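Local coordinates for pentatricopeptide repeat-containing protein 10, chloroplastic (Zea mays, PDB 4M59) that binds specific single-stranded RNA elements between chloroplast genes (atpH 5'-UTR and psaJ 3'-UTR) and acts as a barrier to RNA decay by exonucleases, at residues V298-L302 and M326-R332; F333-L337 and Y370-V374; L56-R60 and A91-E95. The protein carries 4 engineered substitutions. Residues are numbered along the deposited sequence.

Interaction 1 (V298-L302 and M326-R332); sequences VDEAL and MLGKKSR
Tandem helical repeats pack by lodging the side chains of one hairpin in hollows of the next, and the junction of PPR 7 with PPR 8 is a compact example. Residues 298-302 are helical and belong to helix 298-310, with Leu302 N bonded to Val298 O at 3.1 Å. Residues 326-328 belong to helix 317-328; beyond them a type I turn runs from Gly328 to Ser331. Ser331 takes positive phi (53°) in a Schellman motif, with Ser331 N to Gly328 O at 2.6 Å and Arg332 N to Leu327 O at 3.1 Å, and Arg332 is the N-cap of the next helix. The backbones come closest at Val298 and Met326, CA to CA 7.3 Å. Met326 is the main bump. It reaches across with chi1 m and chi2 t, then bends at chi3 (34°), so that Met326 CE sits 3.5 Å from Val298 CG1 and 3.7 Å from Ala301 CB, the small alanine leaving room for the methyl. Beside it Leu302 CD2 meets Leu327 CD2 at 4.1 Å. Arg332 reaches past these apolar groups: its NH1 lies 4.0 Å from Leu302 CD2 and makes a salt bridge of 3.2 Å with Asp299 OD2, at the guanidinium edge; a weak bond runs from Arg332 NH2 to the same Asp299 OD2 at 3.5 Å. Ala301 also touches Met289 of helix 282-295, while Leu327 is packed against Val335 and Met336 of helix 333-346.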
loop_
_atom_site.group_PDB
_atom_site.type_symbol
_atom_site.label_atom_id
_atom_site.label_comp_id
_atom_site.label_asym_id
_atom_site.label_seq_id
_atom_site.Cartn_x
_atom_site.Cartn_y
_atom_site.Cartn_z
ATOM N N VAL A 298 -12.428 -3.837 12.223
ATOM C CA VAL A 298 -12.285 -2.787 13.214
ATOM C C VAL A 298 -13.513 -2.567 14.068
ATOM O O VAL A 298 -13.426 -2.013 15.157
ATOM C CB VAL A 298 -11.974 -1.486 12.525
ATOM C CG1 VAL A 298 -10.552 -1.485 12.041
ATOM C CG2 VAL A 298 -12.891 -1.324 11.362
ATOM N N ASP A 299 -14.663 -2.991 13.585
ATOM C CA ASP A 299 -15.874 -2.822 14.350
ATOM C C ASP A 299 -15.808 -3.746 15.538
ATOM O O ASP A 299 -16.409 -3.483 16.569
ATOM C CB ASP A 299 -17.077 -3.124 13.490
ATOM C CG ASP A 299 -16.916 -2.603 12.082
ATOM O OD1 ASP A 299 -16.081 -3.168 11.349
ATOM O OD2 ASP A 299 -17.613 -1.640 11.707
ATOM N N GLU A 300 -15.050 -4.824 15.397
ATOM C CA GLU A 300 -14.853 -5.761 16.487
ATOM C C GLU A 300 -13.970 -5.161 17.557
ATOM O O GLU A 300 -14.273 -5.240 18.738
ATOM C CB GLU A 300 -14.237 -7.071 16.000
ATOM C CG GLU A 300 -15.165 -7.964 15.196
ATOM C CD GLU A 300 -14.770 -9.424 15.270
ATOM O OE1 GLU A 300 -15.019 -10.170 14.302
ATOM O OE2 GLU A 300 -14.220 -9.834 16.306
ATOM N N ALA A 301 -12.862 -4.577 17.141
ATOM C CA ALA A 301 -11.916 -4.044 18.091
ATOM C C ALA A 301 -12.595 -3.002 18.926
ATOM O O ALA A 301 -12.340 -2.865 20.111
ATOM C CB ALA A 301 -10.752 -3.459 17.374
ATOM N N LEU A 302 -13.485 -2.249 18.285
ATOM C CA LEU A 302 -14.278 -1.245 18.976
ATOM C C LEU A 302 -15.080 -1.926 20.072
ATOM O O LEU A 302 -15.096 -1.479 21.217
ATOM C CB LEU A 302 -15.224 -0.553 17.994
ATOM C CG LEU A 302 -14.935 0.911 17.651
ATOM C CD1 LEU A 302 -13.459 1.237 17.829
ATOM C CD2 LEU A 302 -15.391 1.218 16.233
ATOM N N MET A 326 -6.699 3.686 14.078
ATOM C CA MET A 326 -7.448 2.660 13.375
ATOM C C MET A 326 -8.626 3.292 12.664
ATOM O O MET A 326 -8.898 3.001 11.499
ATOM C CB MET A 326 -7.969 1.613 14.358
ATOM C CG MET A 326 -6.933 0.606 14.822
ATOM S SD MET A 326 -7.667 -0.623 15.915
ATOM C CE MET A 326 -9.306 -0.765 15.206
ATOM N N LEU A 327 -9.332 4.162 13.375
ATOM C CA LEU A 327 -10.484 4.822 12.810
ATOM C C LEU A 327 -10.061 5.799 11.745
ATOM O O LEU A 327 -10.841 6.161 10.884
ATOM C CB LEU A 327 -11.222 5.571 13.895
ATOM C CG LEU A 327 -11.696 4.730 15.056
ATOM C CD1 LEU A 327 -12.244 5.621 16.112
ATOM C CD2 LEU A 327 -12.749 3.807 14.564
ATOM N N GLY A 328 -8.815 6.232 11.823
ATOM C CA GLY A 328 -8.317 7.242 10.926
ATOM C C GLY A 328 -8.344 6.755 9.512
ATOM O O GLY A 328 -8.889 7.392 8.629
ATOM N N LYS A 329 -7.826 5.567 9.347
ATOM C CA LYS A 329 -7.685 4.989 8.054
ATOM C C LYS A 329 -8.994 4.695 7.444
ATOM O O LYS A 329 -9.084 4.462 6.272
ATOM C CB LYS A 329 -6.908 3.720 8.169
ATOM C CG LYS A 329 -5.493 3.954 8.443
ATOM C CD LYS A 329 -4.974 2.971 9.428
ATOM C CE LYS A 329 -3.497 3.117 9.573
ATOM N NZ LYS A 329 -3.014 4.495 9.333
ATOM N N LYS A 330 -10.032 4.667 8.271
ATOM C CA LYS A 330 -11.392 4.448 7.794
ATOM C C LYS A 330 -12.097 5.792 7.745
ATOM O O LYS A 330 -13.222 5.907 7.264
ATOM C CB LYS A 330 -12.138 3.489 8.720
ATOM C CG LYS A 330 -12.161 2.051 8.235
ATOM C CD LYS A 330 -10.832 1.652 7.616
ATOM C CE LYS A 330 -11.006 0.538 6.598
ATOM N NZ LYS A 330 -11.045 -0.801 7.243
ATOM N N SER A 331 -11.408 6.807 8.248
ATOM C CA SER A 331 -11.917 8.162 8.252
ATOM C C SER A 331 -13.281 8.230 8.882
ATOM O O SER A 331 -14.172 8.890 8.379
ATOM C CB SER A 331 -11.999 8.696 6.835
ATOM O OG SER A 331 -13.078 8.093 6.162
ATOM N N ARG A 332 -13.448 7.536 9.993
ATOM C CA ARG A 332 -14.736 7.521 10.657
ATOM C C ARG A 332 -14.859 8.737 11.539
ATOM O O ARG A 332 -14.781 8.647 12.752
ATOM C CB ARG A 332 -14.928 6.220 11.439
ATOM C CG ARG A 332 -15.365 5.049 10.553
ATOM C CD ARG A 332 -14.832 3.712 11.026
ATOM N NE ARG A 332 -15.698 3.044 11.993
ATOM C CZ ARG A 332 -16.408 1.954 11.736
ATOM N NH1 ARG A 332 -17.163 1.417 12.681
ATOM N NH2 ARG A 332 -16.363 1.401 10.539
#

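Interaction 2 (F333-L337 and Y370-V374); sequences FTVML and YVTRV. With PO4 (phosphate ion), chain E.
In the PPR superhelix the second helices of successive repeats lie side by side, here those of PPR 8 and PPR 9, and an aromatic side chain fills the space between them. The segments of helix 333-346 and helix 367-380 run almost parallel, at 8°, with axes 10.9 Å apart; CA atoms pair Phe333 with Tyr370 (6.5 Å) and Leu337 with Val374 (7.7 Å). Tyr370, chi1 t, projects into the gap. Its ring forms an offset stack with that of Phe333 (chi1 m), centroids 4.6 Å apart and planes at 28°, while Phe333 CB touches Tyr370 CD1 at 3.5 Å. Met336 (m, t, p) brings its SD 5.2 Å from the Tyr370 centroid, an oblique Met-aromatic contact, and its CE 3.2 Å from Tyr370 OH. Leu337 CG lies 4.1 Å from Tyr370 CD1. Tyr370 OH bonds to Met358 O on helix 352-359. Arg373 leads away to salt bridges with Asp369 and Glu376 and a weak hydrogen bond from Arg373 NH2 to phosphate O1 (3.0 Å); the phosphate, probably from the crystallisation liquor, is also hydrogen-bonded to Arg121 of the second subunit. No hydrogen bond joins the segments: cohesion is apolar and aromatic, with charge at the margin.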
loop_
_atom_site.group_PDB
_atom_site.type_symbol
_atom_site.label_atom_id
_atom_site.label_comp_id
_atom_site.label_asym_id
_atom_site.label_seq_id
_atom_site.Cartn_x
_atom_site.Cartn_y
_atom_site.Cartn_z
ATOM N N PHE A 333 -15.048 9.888 10.904
ATOM C CA PHE A 333 -15.048 11.181 11.579
ATOM C C PHE A 333 -15.902 11.261 12.845
ATOM O O PHE A 333 -15.389 11.537 13.929
ATOM C CB PHE A 333 -15.459 12.288 10.608
ATOM C CG PHE A 333 -14.672 12.289 9.329
ATOM C CD1 PHE A 333 -13.345 11.893 9.320
ATOM C CD2 PHE A 333 -15.256 12.686 8.140
ATOM C CE1 PHE A 333 -12.619 11.892 8.148
ATOM C CE2 PHE A 333 -14.534 12.689 6.962
ATOM C CZ PHE A 333 -13.211 12.289 6.966
ATOM N N THR A 334 -17.207 11.041 12.709
ATOM C CA THR A 334 -18.117 11.268 13.814
ATOM C C THR A 334 -17.758 10.494 15.061
ATOM O O THR A 334 -17.810 11.022 16.158
ATOM C CB THR A 334 -19.528 10.932 13.404
ATOM O OG1 THR A 334 -19.885 11.738 12.279
ATOM C CG2 THR A 334 -20.473 11.229 14.517
ATOM N N VAL A 335 -17.386 9.236 14.885
ATOM C CA VAL A 335 -16.991 8.386 15.998
ATOM C C VAL A 335 -15.642 8.805 16.561
ATOM O O VAL A 335 -15.412 8.740 17.759
ATOM C CB VAL A 335 -16.960 6.909 15.571
ATOM C CG1 VAL A 335 -15.960 6.135 16.368
ATOM C CG2 VAL A 335 -18.324 6.297 15.720
ATOM N N MET A 336 -14.752 9.251 15.691
ATOM C CA MET A 336 -13.489 9.792 16.135
ATOM C C MET A 336 -13.731 10.968 17.059
ATOM O O MET A 336 -13.089 11.109 18.083
ATOM C CB MET A 336 -12.646 10.202 14.938
ATOM C CG MET A 336 -12.144 9.047 14.121
ATOM S SD MET A 336 -11.290 9.499 12.628
ATOM C CE MET A 336 -9.707 9.918 13.290
ATOM N N LEU A 337 -14.686 11.805 16.704
ATOM C CA LEU A 337 -14.995 12.971 17.507
ATOM C C LEU A 337 -15.662 12.624 18.816
ATOM O O LEU A 337 -15.349 13.210 19.835
ATOM C CB LEU A 337 -15.879 13.925 16.720
ATOM C CG LEU A 337 -15.189 14.643 15.582
ATOM C CD1 LEU A 337 -16.171 15.501 14.878
ATOM C CD2 LEU A 337 -14.104 15.479 16.144
ATOM N N TYR A 370 -14.734 18.356 9.694
ATOM C CA TYR A 370 -14.115 17.540 10.707
ATOM C C TYR A 370 -12.890 18.236 11.229
ATOM O O TYR A 370 -12.760 18.460 12.412
ATOM C CB TYR A 370 -13.761 16.190 10.116
ATOM C CG TYR A 370 -12.786 15.359 10.905
ATOM C CD1 TYR A 370 -13.190 14.589 11.966
ATOM C CD2 TYR A 370 -11.466 15.314 10.547
ATOM C CE1 TYR A 370 -12.299 13.828 12.653
ATOM C CE2 TYR A 370 -10.582 14.559 11.232
ATOM C CZ TYR A 370 -10.995 13.820 12.275
ATOM O OH TYR A 370 -10.074 13.077 12.936
ATOM N N VAL A 371 -12.002 18.602 10.322
ATOM C CA VAL A 371 -10.782 19.287 10.679
ATOM C C VAL A 371 -11.063 20.562 11.432
ATOM O O VAL A 371 -10.352 20.920 12.351
ATOM C CB VAL A 371 -9.985 19.621 9.432
ATOM C CG1 VAL A 371 -8.680 20.263 9.800
ATOM C CG2 VAL A 371 -9.733 18.377 8.647
ATOM N N THR A 372 -12.118 21.248 11.042
ATOM C CA THR A 372 -12.506 22.445 11.738
ATOM C C THR A 372 -12.956 22.074 13.123
ATOM O O THR A 372 -12.700 22.785 14.074
ATOM C CB THR A 372 -13.626 23.149 11.007
ATOM O OG1 THR A 372 -13.230 23.395 9.660
ATOM C CG2 THR A 372 -13.913 24.457 11.656
ATOM N N ARG A 373 -13.618 20.933 13.240
ATOM C CA ARG A 373 -14.145 20.507 14.521
ATOM C C ARG A 373 -13.051 20.022 15.440
ATOM O O ARG A 373 -13.209 20.028 16.645
ATOM C CB ARG A 373 -15.196 19.425 14.327
ATOM C CG ARG A 373 -16.318 19.499 15.313
ATOM C CD ARG A 373 -16.964 20.865 15.281
ATOM N NE ARG A 373 -17.796 21.101 14.107
ATOM C CZ ARG A 373 -17.937 22.283 13.519
ATOM N NH1 ARG A 373 -17.287 23.341 13.973
ATOM N NH2 ARG A 373 -18.715 22.410 12.466
ATOM N N VAL A 374 -11.940 19.600 14.858
ATOM C CA VAL A 374 -10.781 19.168 15.611
ATOM C C VAL A 374 -9.982 20.359 16.048
ATOM O O VAL A 374 -9.588 20.476 17.194
ATOM C CB VAL A 374 -9.868 18.312 14.750
ATOM C CG1 VAL A 374 -8.585 18.057 15.453
ATOM C CG2 VAL A 374 -10.526 17.020 14.415
HETATM P P PO4 E . -21.527 24.588 9.800
HETATM O O1 PO4 E . -20.835 23.971 10.991
HETATM O O2 PO4 E . -21.949 23.498 8.844
HETATM O O3 PO4 E . -22.744 25.350 10.265
HETATM O O4 PO4 E . -20.579 25.532 9.100
#

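Interaction 3 (L56-R60 and A91-E95); sequences LALLR and ALLDE
Both segments are helical throughout: residues 56-60 lie within helix 52-65 and residues 91-95 end helix 86-95. Their axes run 10° from parallel and 12.3 Å apart, wide enough that long side chains must bridge the gap; the nearest CA pair is Arg60 and Leu92, at 8.5 Å. Helix 52-65 thus lies beside the second helix of PPR 1 much as second helices of successive repeats do. Arg60, chi1 m, has the largest area covered, 98 Å². Arg60 NE gives a very short hydrogen bond of 2.3 Å to Glu95 OE1, part of a salt bridge, and Arg60 NH2 a weak one of 2.8 Å to the same oxygen. Leu92, m then t, packs CD2 over one guanidinium face, 3.8 Å from Arg60 NH1, and also meets Leu56 CD2 at 3.8 Å and Leu59 CD1 at 4.4 Å. The contact is mixed: leucines pack together, Leu59 and Leu92 also against Leu73 of helix 70-82, and an ion pair involving exposed Glu95 spans the more open side.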
loop_
_atom_site.group_PDB
_atom_site.type_symbol
_atom_site.label_atom_id
_atom_site.label_comp_id
_atom_site.label_asym_id
_atom_site.label_seq_id
_atom_site.Cartn_x
_atom_site.Cartn_y
_atom_site.Cartn_z
ATOM N N LEU A 56 33.980 -19.260 -0.042
ATOM C CA LEU A 56 33.260 -20.131 -0.940
ATOM C C LEU A 56 34.040 -20.292 -2.224
ATOM O O LEU A 56 34.171 -21.382 -2.744
ATOM C CB LEU A 56 31.902 -19.528 -1.247
ATOM C CG LEU A 56 30.689 -20.441 -1.322
ATOM C CD1 LEU A 56 29.559 -19.686 -1.929
ATOM C CD2 LEU A 56 30.978 -21.644 -2.146
ATOM N N ALA A 57 34.551 -19.187 -2.729
ATOM C CA ALA A 57 35.250 -19.198 -3.991
ATOM C C ALA A 57 36.491 -20.053 -3.920
ATOM O O ALA A 57 36.883 -20.677 -4.895
ATOM C CB ALA A 57 35.615 -17.803 -4.375
ATOM N N LEU A 58 37.133 -20.055 -2.754
ATOM C CA LEU A 58 38.333 -20.851 -2.546
ATOM C C LEU A 58 37.959 -22.324 -2.500
ATOM O O LEU A 58 38.637 -23.169 -3.081
ATOM C CB LEU A 58 39.028 -20.442 -1.247
ATOM C CG LEU A 58 40.391 -21.074 -0.967
ATOM C CD1 LEU A 58 41.322 -20.894 -2.156
ATOM C CD2 LEU A 58 41.004 -20.479 0.289
ATOM N N LEU A 59 36.867 -22.618 -1.808
ATOM C CA LEU A 59 36.355 -23.962 -1.705
ATOM C C LEU A 59 36.168 -24.539 -3.079
ATOM O O LEU A 59 36.605 -25.636 -3.375
ATOM C CB LEU A 59 35.012 -23.917 -1.014
ATOM C CG LEU A 59 34.776 -24.853 0.153
ATOM C CD1 LEU A 59 33.319 -25.102 0.225
ATOM C CD2 LEU A 59 35.514 -26.140 -0.010
ATOM N N ARG A 60 35.486 -23.774 -3.922
ATOM C CA ARG A 60 35.219 -24.188 -5.291
ATOM C C ARG A 60 36.525 -24.307 -6.057
ATOM O O ARG A 60 36.676 -25.176 -6.913
ATOM C CB ARG A 60 34.292 -23.189 -5.984
ATOM C CG ARG A 60 33.124 -22.731 -5.127
ATOM C CD ARG A 60 31.882 -22.487 -5.970
ATOM N NE ARG A 60 31.125 -23.712 -6.191
ATOM C CZ ARG A 60 29.862 -23.886 -5.818
ATOM N NH1 ARG A 60 29.210 -22.908 -5.205
ATOM N NH2 ARG A 60 29.250 -25.037 -6.060
ATOM N N ALA A 91 23.849 -24.951 -3.828
ATOM C CA ALA A 91 24.752 -24.913 -4.947
ATOM C C ALA A 91 25.822 -25.953 -4.773
ATOM O O ALA A 91 26.102 -26.719 -5.676
ATOM C CB ALA A 91 25.370 -23.573 -5.040
ATOM N N LEU A 92 26.420 -25.955 -3.591
ATOM C CA LEU A 92 27.452 -26.902 -3.218
ATOM C C LEU A 92 26.939 -28.304 -3.331
ATOM O O LEU A 92 27.668 -29.222 -3.658
ATOM C CB LEU A 92 27.845 -26.661 -1.785
ATOM C CG LEU A 92 28.431 -25.285 -1.559
ATOM C CD1 LEU A 92 28.624 -25.036 -0.098
ATOM C CD2 LEU A 92 29.746 -25.208 -2.263
ATOM N N LEU A 93 25.667 -28.463 -3.037
ATOM C CA LEU A 93 25.030 -29.738 -3.167
ATOM C C LEU A 93 24.981 -30.124 -4.627
ATOM O O LEU A 93 25.033 -31.293 -4.975
ATOM C CB LEU A 93 23.625 -29.630 -2.622
ATOM C CG LEU A 93 22.732 -30.822 -2.869
ATOM C CD1 LEU A 93 22.854 -31.752 -1.723
ATOM C CD2 LEU A 93 21.344 -30.351 -3.016
ATOM N N ASP A 94 24.816 -29.127 -5.490
ATOM C CA ASP A 94 24.562 -29.379 -6.904
ATOM C C ASP A 94 25.828 -29.507 -7.746
ATOM O O ASP A 94 25.846 -30.238 -8.735
ATOM C CB ASP A 94 23.641 -28.303 -7.480
ATOM C CG ASP A 94 22.229 -28.399 -6.945
ATOM O OD1 ASP A 94 21.771 -29.529 -6.678
ATOM O OD2 ASP A 94 21.575 -27.349 -6.790
ATOM N N GLU A 95 26.879 -28.800 -7.356
ATOM C CA GLU A 95 28.142 -28.862 -8.085
ATOM C C GLU A 95 29.074 -29.917 -7.487
ATOM O O GLU A 95 29.654 -30.725 -8.210
ATOM C CB GLU A 95 28.801 -27.477 -8.159
ATOM C CG GLU A 95 29.904 -27.212 -7.145
ATOM C CD GLU A 95 31.173 -26.685 -7.796
ATOM O OE1 GLU A 95 31.449 -25.472 -7.675
ATOM O OE2 GLU A 95 31.891 -27.484 -8.432
#

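In the fold
Read together, the three contacts show one repeat architecture served by different chemistry. Interactions 1 and 2 are consecutive: helix 317-328 and helix 333-346 follow each other in the chain, and Leu327 of the first touches Met336 of the second, CB to CG 3.6 Å. Interaction 3 lies across the chain's centre, with its own centre about 53 Å from that of interaction 1. All are partly buried, mixing inner and surface residues. Interactions 1 and 3 each pair a leucine-containing apolar patch with an arginine–carboxylate bridge, whereas interaction 2 replaces that bridge with an aromatic stack. Interactions 2 and 3 set near-parallel helices side by side; interaction 1 instead involves a helix end and its turn.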